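Local coordinates for sorting nexin-21 (PDB 4YMR), which binds membranes enriched in phosphatidylinositol 3-phosphate and phosphatidylinositol 4,5-bisphosphate and may act in several stages of intracellular trafficking, at residues Q117-A120 with L121-A124. Numbering follows the deposited sequence.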
ATOM      1  N   GLN A 117      11.588   7.133  16.784  1.00 47.35           N
ATOM      2  CA  GLN A 117      10.453   7.052  15.871  1.00 44.04           C
ATOM      3  C   GLN A 117       9.591   5.837  16.183  1.00 44.11           C
ATOM      4  O   GLN A 117       8.371   5.898  16.075  1.00 47.34           O
ATOM      5  CB  GLN A 117      10.919   7.020  14.415  1.00 40.36           C
ATOM      6  CG  GLN A 117       9.770   7.025  13.405  1.00 42.62           C
ATOM      7  CD  GLN A 117      10.245   7.154  11.963  1.00 43.06           C
ATOM      8  OE1 GLN A 117      11.407   7.489  11.699  1.00 48.48           O
ATOM      9  NE2 GLN A 117       9.343   6.890  11.022  1.00 33.86           N
ATOM     10  N   LEU A 118      10.236   4.736  16.562  1.00 51.67           N
ATOM     11  CA  LEU A 118       9.525   3.530  16.992  1.00 56.39           C
ATOM     12  C   LEU A 118       8.871   3.703  18.376  1.00 57.10           C
ATOM     13  O   LEU A 118       7.903   3.029  18.688  1.00 51.56           O
ATOM     14  CB  LEU A 118      10.449   2.300  16.973  1.00 49.66           C
ATOM     15  CG  LEU A 118       9.780   0.937  17.225  1.00 50.34           C
ATOM     16  CD1 LEU A 118       8.774   0.615  16.128  1.00 50.45           C
ATOM     17  CD2 LEU A 118      10.792  -0.190  17.367  1.00 43.39           C
ATOM     18  N   GLN A 119       9.393   4.607  19.200  1.00 56.47           N
ATOM     19  CA  GLN A 119       8.798   4.852  20.511  1.00 55.54           C
ATOM     20  C   GLN A 119       7.751   5.959  20.469  1.00 57.58           C
ATOM     21  O   GLN A 119       7.243   6.376  21.509  1.00 61.01           O
ATOM     22  CB  GLN A 119       9.862   5.207  21.536  1.00 52.67           C
ATOM     23  CG  GLN A 119      10.887   4.135  21.742  1.00 58.03           C
ATOM     24  CD  GLN A 119      12.076   4.662  22.480  1.00 62.12           C
ATOM     25  OE1 GLN A 119      12.054   5.794  22.964  1.00 56.04           O
ATOM     26  NE2 GLN A 119      13.135   3.859  22.566  1.00 67.97           N
ATOM     27  N   ALA A 120       7.446   6.446  19.274  1.00 51.66           N
ATOM     28  CA  ALA A 120       6.396   7.435  19.107  1.00 46.54           C
ATOM     29  C   ALA A 120       5.206   6.758  18.466  1.00 53.92           C
ATOM     30  O   ALA A 120       4.057   7.098  18.756  1.00 61.51           O
ATOM     31  CB  ALA A 120       6.878   8.593  18.253  1.00 47.51           C
ATOM     32  N   LEU A 121       5.490   5.793  17.595  1.00 51.00           N
ATOM     33  CA  LEU A 121       4.463   4.910  17.040  1.00 50.00           C
ATOM     34  C   LEU A 121       3.872   4.027  18.137  1.00 56.27           C
ATOM     35  O   LEU A 121       2.732   3.565  18.035  1.00 63.09           O
ATOM     36  CB  LEU A 121       5.059   4.019  15.947  1.00 54.55           C
ATOM     37  CG  LEU A 121       4.997   4.449  14.486  1.00 56.71           C
ATOM     38  CD1 LEU A 121       5.661   5.793  14.295  1.00 65.71           C
ATOM     39  CD2 LEU A 121       5.669   3.402  13.621  1.00 55.33           C
ATOM     40  N   GLN A 122       4.663   3.783  19.178  1.00 58.43           N
ATOM     41  CA  GLN A 122       4.221   2.988  20.316  1.00 64.39           C
ATOM     42  C   GLN A 122       3.502   3.859  21.366  1.00 73.58           C
ATOM     43  O   GLN A 122       2.447   3.476  21.868  1.00 79.55           O
ATOM     44  CB  GLN A 122       5.399   2.196  20.916  1.00 57.65           C
ATOM     45  CG  GLN A 122       5.947   1.078  20.007  1.00 46.52           C
ATOM     46  CD  GLN A 122       7.314   0.537  20.467  1.00 47.53           C
ATOM     47  OE1 GLN A 122       7.964   1.105  21.345  1.00 42.54           O
ATOM     48  NE2 GLN A 122       7.743  -0.565  19.866  1.00 47.06           N
ATOM     49  N   GLU A 123       4.059   5.035  21.661  1.00 76.62           N
ATOM     50  CA  GLU A 123       3.472   5.992  22.606  1.00 82.89           C
ATOM     51  C   GLU A 123       2.204   6.670  22.099  1.00 89.36           C
ATOM     52  O   GLU A 123       1.611   7.498  22.798  1.00 98.90           O
ATOM     53  CB  GLU A 123       4.479   7.084  22.971  1.00 87.88           C
ATOM     54  CG  GLU A 123       5.336   6.768  24.165  1.00101.69           C
ATOM     55  CD  GLU A 123       5.579   7.987  25.031  1.00113.46           C
ATOM     56  OE1 GLU A 123       6.681   8.568  24.945  1.00114.44           O
ATOM     57  OE2 GLU A 123       4.666   8.366  25.794  1.00118.53           O
ATOM     58  N   ALA A 124       1.812   6.342  20.875  1.00 84.90           N
ATOM     59  CA  ALA A 124       0.615   6.909  20.272  1.00 79.27           C
ATOM     60  C   ALA A 124      -0.288   5.797  19.751  1.00 83.16           C
ATOM     61  O   ALA A 124      -1.348   6.062  19.181  1.00 90.36           O
ATOM     62  CB  ALA A 124       0.996   7.862  19.128  1.00 65.72           C
TER
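L121 N donates to Q117 O at 3.3 Å, with an N-H...O angle of 159° and the donor tilted 30° from the carbonyl plane; this is the firmest of three i to i+4 bonds, and Q117 O also takes a weak bond from A120 N. The next two of the series are weak: Q122 N reaches L118 O at 3.4 Å and E123 N reaches Q119 O at 3.5 Å, as the bonding slackens toward the end of helix 112-122. Beyond the backbone, the CG and CD of Q122 each lie 3.1 Å from L118 O, and the extended chain carries the amide obliquely across the L118 side chain, NE2 coming within 3.7 Å of L118 CG. Glutamine suits this place because its methylenes and CD lie against that carbonyl oxygen while NE2 makes a weak hydrogen bond to S128 O in the following loop. Shortened to an alanine, the residue would probably leave S128 O without this weak donor and strip L118 CG of its amide neighbour. One methyl of L121, CD1, lies 3.2 Å from Q117 O, placed there by an unusual chi1 of -93°. E123 sets CB and CG against Q119 O, its carboxylate at ease because the residue is solvent-exposed. L118, buried, packs against P131 and E98, whereas Q117 and L121 both meet L93, so this part of helix 112-122 packs on helix 93-106 in the PXB/TPR domain.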